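Local coordinates for protein geranylgeranyl pyrophosphate synthetase (PDB 1WY0) that probably catalyses chain elongation of isoprenoid diphosphates to geranylgeranyl diphosphate by head-to-tail condensation with isopentenyl diphosphate, at residues F214-D219 / A304-D309; E20-L25 / P71-E76. All blocks are in the same frame, centred on the assembly; numbering follows the deposited sequence.

Contact 1: F214-D219 / A304-D309; sequences FQIWDD and AEIAKD
Ile216 and Trp217 carry the apolar part of this contact, meeting Ala304, Ile306 and Ala307 on the opposing helix. Ile216 uses both of its branches. CG2 lies 3.9 Å from CB of Ala307, at the point where the two backbones come nearest. CD1 reaches CG2 of Ile306, 4.1 Å away, the two isoleucine side chains meeting at a slant. Leu245 of helix 245-253 also touches both isoleucines.

The aromatic contribution comes from the six-membered ring of Trp217. With CG anti to the backbone N (chi1 -170°), the indole swings toward helix 299-315 and brings CZ3 within 4.0 Å of Ala304 CB. Ala307 CB and Lys308 CD approach the same ring less closely and, like Ala304 CB, obliquely. The pyrrole nitrogen serves another purpose, since NE1 is hydrogen-bonded to the carbonyl oxygen of Arg340.

No hydrogen bond joins the segments; the polar groups pair within their own helix or with residues beyond the two segments. Gln215 NE2 donates to Asp219 OD1 at 3.0 Å, with the acceptor in the amide plane but the approach tilted 44° out of the carboxylate plane. That same oxygen also meets Lys242 in a salt bridge, while Asp218 pairs with Arg340. On the other helix, Lys308 NZ and Glu305 OE1, 3.0 Å apart, form a salt bridge through the syn lone pair of the oxygen.

The axes of the two short segments approach to 8.9 Å and run roughly antiparallel, at 151°, consistent with two alanines where larger side chains press in. This is helix packing of the all-alpha polyprenyl synthetase fold, and the sequence FQIWDD contains the start of the second aspartate-rich motif, whose acidic residues bind magnesium with the diphosphate substrate in relatives.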
# COMPACT_ATOMS: atom_id res chain seq x y z
N PHE A 214 -8.60 -1.31 -23.78
CA PHE A 214 -7.90 -2.54 -23.46
C PHE A 214 -8.84 -3.54 -22.80
O PHE A 214 -9.10 -4.63 -23.31
CB PHE A 214 -6.75 -2.20 -22.52
CG PHE A 214 -6.08 -3.47 -22.06
CD1 PHE A 214 -5.51 -4.32 -23.00
CD2 PHE A 214 -6.03 -3.77 -20.71
CE1 PHE A 214 -4.88 -5.48 -22.57
CE2 PHE A 214 -5.39 -4.93 -20.29
CZ PHE A 214 -4.81 -5.79 -21.22
N GLN A 215 -9.25 -3.09 -21.62
CA GLN A 215 -10.09 -3.90 -20.76
C GLN A 215 -11.42 -4.24 -21.43
O GLN A 215 -11.87 -5.38 -21.39
CB GLN A 215 -10.35 -3.19 -19.42
CG GLN A 215 -11.06 -4.08 -18.42
CD GLN A 215 -10.28 -5.37 -18.16
OE1 GLN A 215 -9.14 -5.33 -17.71
NE2 GLN A 215 -10.90 -6.51 -18.47
N ILE A 216 -12.04 -3.26 -22.07
CA ILE A 216 -13.31 -3.50 -22.75
C ILE A 216 -13.16 -4.57 -23.83
O ILE A 216 -14.04 -5.42 -23.99
CB ILE A 216 -13.86 -2.21 -23.43
CG1 ILE A 216 -14.27 -1.19 -22.36
CG2 ILE A 216 -15.07 -2.56 -24.32
CD1 ILE A 216 -14.50 0.20 -22.94
N TRP A 217 -12.06 -4.53 -24.57
CA TRP A 217 -11.82 -5.51 -25.62
C TRP A 217 -11.56 -6.90 -25.03
O TRP A 217 -11.91 -7.91 -25.64
CB TRP A 217 -10.63 -5.07 -26.49
CG TRP A 217 -10.47 -5.89 -27.73
CD1 TRP A 217 -9.51 -6.82 -27.99
CD2 TRP A 217 -11.31 -5.84 -28.89
NE1 TRP A 217 -9.70 -7.37 -29.25
CE2 TRP A 217 -10.80 -6.78 -29.82
CE3 TRP A 217 -12.45 -5.10 -29.24
CZ2 TRP A 217 -11.38 -7.00 -31.07
CZ3 TRP A 217 -13.03 -5.32 -30.49
CH2 TRP A 217 -12.50 -6.26 -31.39
N ASP A 218 -10.95 -6.95 -23.85
CA ASP A 218 -10.70 -8.23 -23.19
C ASP A 218 -12.02 -8.85 -22.81
O ASP A 218 -12.22 -10.06 -22.99
CB ASP A 218 -9.84 -8.05 -21.94
CG ASP A 218 -8.37 -8.03 -22.25
OD1 ASP A 218 -8.03 -8.16 -23.45
OD2 ASP A 218 -7.56 -7.88 -21.31
N ASP A 219 -12.93 -8.04 -22.27
CA ASP A 219 -14.24 -8.54 -21.88
C ASP A 219 -14.99 -9.04 -23.11
O ASP A 219 -15.71 -10.03 -23.02
CB ASP A 219 -15.04 -7.44 -21.17
CG ASP A 219 -14.40 -7.03 -19.85
OD1 ASP A 219 -13.52 -7.78 -19.37
OD2 ASP A 219 -14.79 -5.99 -19.27
N ALA A 304 -17.74 -3.43 -28.40
CA ALA A 304 -16.66 -3.54 -29.38
C ALA A 304 -16.44 -2.19 -30.07
O ALA A 304 -15.30 -1.75 -30.27
CB ALA A 304 -16.99 -4.61 -30.42
N GLU A 305 -17.54 -1.53 -30.43
CA GLU A 305 -17.48 -0.24 -31.11
C GLU A 305 -16.92 0.84 -30.20
O GLU A 305 -16.11 1.66 -30.63
CB GLU A 305 -18.88 0.18 -31.59
CG GLU A 305 -19.37 -0.64 -32.77
CD GLU A 305 -18.24 -1.34 -33.50
OE1 GLU A 305 -17.33 -0.65 -34.01
OE2 GLU A 305 -18.26 -2.59 -33.56
N ILE A 306 -17.37 0.85 -28.95
CA ILE A 306 -16.88 1.84 -28.00
C ILE A 306 -15.36 1.72 -27.90
O ILE A 306 -14.65 2.73 -27.93
CB ILE A 306 -17.49 1.63 -26.61
CG1 ILE A 306 -18.95 2.07 -26.63
CG2 ILE A 306 -16.71 2.39 -25.57
CD1 ILE A 306 -19.16 3.45 -27.25
N ALA A 307 -14.88 0.49 -27.80
CA ALA A 307 -13.45 0.24 -27.70
C ALA A 307 -12.71 0.76 -28.93
O ALA A 307 -11.69 1.45 -28.80
CB ALA A 307 -13.20 -1.25 -27.53
N LYS A 308 -13.23 0.45 -30.11
CA LYS A 308 -12.61 0.91 -31.35
C LYS A 308 -12.61 2.43 -31.45
O LYS A 308 -11.62 3.04 -31.85
CB LYS A 308 -13.31 0.30 -32.57
CG LYS A 308 -12.73 -1.04 -33.01
CD LYS A 308 -13.81 -2.04 -33.34
CE LYS A 308 -14.08 -2.09 -34.84
NZ LYS A 308 -15.44 -2.63 -35.15
N ASP A 309 -13.72 3.05 -31.09
CA ASP A 309 -13.80 4.50 -31.14
C ASP A 309 -12.73 5.13 -30.24
O ASP A 309 -12.01 6.03 -30.67
CB ASP A 309 -15.18 4.99 -30.71
CG ASP A 309 -16.26 4.64 -31.73
OD1 ASP A 309 -15.90 4.30 -32.88
OD2 ASP A 309 -17.46 4.72 -31.38

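Contact 2: E20-L25 / P71-E76; sequences EKIFEL and PAVAIE
Ile22 faces two ways: its CG2 methyl sits over the centre of the Phe23 ring, 4.2 Å above the plane, while CG1 and CD1 extend across to Val73 and Glu76. The ring itself takes no part in the crossing and packs on Pro42 and Leu43.

Val73 is the centre of the contact, touching Lys21, Ile22 and Leu25. With CG1 anti to the backbone N (chi1 168°), that methyl stands 3.8 Å from both CG1 of Ile22 and CD1 of Leu25, the leucine meeting it tip to tip. Its other methyl, CG2, touches CB of Lys21 at 3.6 Å. Lys21 then bends at chi2, and its amino group makes a long salt bridge with Glu24 of its own helix.

Toward the C-terminal end of 71-76, Ile22 CD1 rests 3.8 Å from the CG methylene of Glu76. The chain of this buried glutamate is bent about its CB-CG bond, and the carboxylate is salt-bridged through OE2 to Arg48.

The axes of the two short segments cross at 67° with no hydrogen bond between them. Attachment of helix 3-25 to helix 69-90 here therefore rests on hydrophobic burial and close van der Waals packing, with Lys21 and Glu76 giving aliphatic carbon while their charged ends pair with Glu24 and Arg48.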
# COMPACT_ATOMS: atom_id res chain seq x y z
N GLU A 20 15.89 -5.19 -15.19
CA GLU A 20 17.08 -5.16 -14.35
C GLU A 20 16.79 -4.25 -13.15
O GLU A 20 17.06 -4.60 -12.01
CB GLU A 20 18.28 -4.61 -15.14
CG GLU A 20 18.82 -5.56 -16.21
CD GLU A 20 20.02 -4.98 -16.95
OE1 GLU A 20 21.08 -5.65 -16.97
OE2 GLU A 20 19.91 -3.86 -17.49
N LYS A 21 16.21 -3.08 -13.42
CA LYS A 21 15.89 -2.13 -12.35
C LYS A 21 14.87 -2.68 -11.36
O LYS A 21 15.00 -2.49 -10.15
CB LYS A 21 15.38 -0.82 -12.95
CG LYS A 21 16.44 -0.05 -13.71
CD LYS A 21 17.71 0.10 -12.88
CE LYS A 21 18.86 0.69 -13.70
NZ LYS A 21 20.12 0.74 -12.91
N ILE A 22 13.86 -3.38 -11.88
CA ILE A 22 12.84 -3.95 -11.02
C ILE A 22 13.45 -4.92 -10.02
O ILE A 22 13.22 -4.81 -8.82
CB ILE A 22 11.77 -4.72 -11.85
CG1 ILE A 22 10.81 -3.72 -12.49
CG2 ILE A 22 11.02 -5.70 -10.95
CD1 ILE A 22 9.75 -4.35 -13.35
N PHE A 23 14.24 -5.86 -10.52
CA PHE A 23 14.83 -6.86 -9.64
C PHE A 23 16.00 -6.41 -8.79
O PHE A 23 16.52 -7.18 -7.99
CB PHE A 23 15.16 -8.10 -10.45
CG PHE A 23 13.94 -8.84 -10.92
CD1 PHE A 23 13.05 -9.38 -9.99
CD2 PHE A 23 13.64 -8.95 -12.27
CE1 PHE A 23 11.88 -10.00 -10.40
CE2 PHE A 23 12.47 -9.57 -12.69
CZ PHE A 23 11.59 -10.10 -11.75
N GLU A 24 16.44 -5.16 -8.96
CA GLU A 24 17.51 -4.69 -8.11
C GLU A 24 16.82 -4.01 -6.93
O GLU A 24 17.40 -3.84 -5.86
CB GLU A 24 18.44 -3.72 -8.85
CG GLU A 24 17.99 -2.28 -8.92
CD GLU A 24 19.08 -1.39 -9.51
OE1 GLU A 24 19.72 -1.83 -10.49
OE2 GLU A 24 19.29 -0.27 -8.99
N LEU A 25 15.56 -3.64 -7.15
CA LEU A 25 14.73 -3.02 -6.12
C LEU A 25 14.13 -4.14 -5.26
O LEU A 25 14.04 -4.01 -4.04
CB LEU A 25 13.61 -2.18 -6.74
CG LEU A 25 13.93 -0.75 -7.19
CD1 LEU A 25 12.72 -0.17 -7.88
CD2 LEU A 25 14.31 0.11 -5.99
N PRO A 71 11.06 5.90 -13.22
CA PRO A 71 9.66 6.31 -13.12
C PRO A 71 8.76 5.29 -13.81
O PRO A 71 7.60 5.10 -13.44
CB PRO A 71 9.64 7.66 -13.81
CG PRO A 71 10.97 8.21 -13.44
CD PRO A 71 11.89 7.04 -13.67
N ALA A 72 9.30 4.64 -14.84
CA ALA A 72 8.56 3.62 -15.58
C ALA A 72 8.50 2.38 -14.68
O ALA A 72 7.50 1.67 -14.65
CB ALA A 72 9.26 3.28 -16.88
N VAL A 73 9.59 2.14 -13.96
CA VAL A 73 9.65 1.00 -13.06
C VAL A 73 8.61 1.18 -11.96
O VAL A 73 7.93 0.24 -11.57
CB VAL A 73 11.06 0.87 -12.43
CG1 VAL A 73 11.04 -0.13 -11.27
CG2 VAL A 73 12.05 0.40 -13.49
N ALA A 74 8.47 2.42 -11.48
CA ALA A 74 7.52 2.75 -10.43
C ALA A 74 6.14 2.30 -10.85
O ALA A 74 5.41 1.61 -10.12
CB ALA A 74 7.53 4.26 -10.19
N ILE A 75 5.77 2.69 -12.06
CA ILE A 75 4.48 2.34 -12.60
C ILE A 75 4.27 0.83 -12.73
O ILE A 75 3.17 0.33 -12.47
CB ILE A 75 4.25 3.05 -13.95
CG1 ILE A 75 4.08 4.55 -13.68
CG2 ILE A 75 3.04 2.46 -14.67
CD1 ILE A 75 3.52 5.34 -14.86
N GLU A 76 5.30 0.09 -13.12
CA GLU A 76 5.14 -1.36 -13.25
C GLU A 76 5.02 -1.99 -11.88
O GLU A 76 4.36 -3.01 -11.71
CB GLU A 76 6.30 -2.00 -14.01
CG GLU A 76 6.16 -3.51 -14.24
CD GLU A 76 4.95 -3.91 -15.09
OE1 GLU A 76 4.18 -3.03 -15.52
OE2 GLU A 76 4.76 -5.13 -15.34

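Overall arrangement
Contacts 1 and 2 flank the centre of the chain on opposite sides, contact 1 about 13 Å and contact 2 about 17 Å from it, centre to centre. Their own centres are about 29 Å apart; the nearest atoms come to about 11 Å without touching. In sequence they follow in series. Both involve helices bearing aspartate-rich motifs: helix 197-224 in contact 1 has the second, and helix 69-90 of contact 2 ends in the first, DDIMD. In relatives these motifs face each other across the magnesium and diphosphate site. Helix 69-90 also bears Tyr81, which with Cys150 forms a mercury site in this structure.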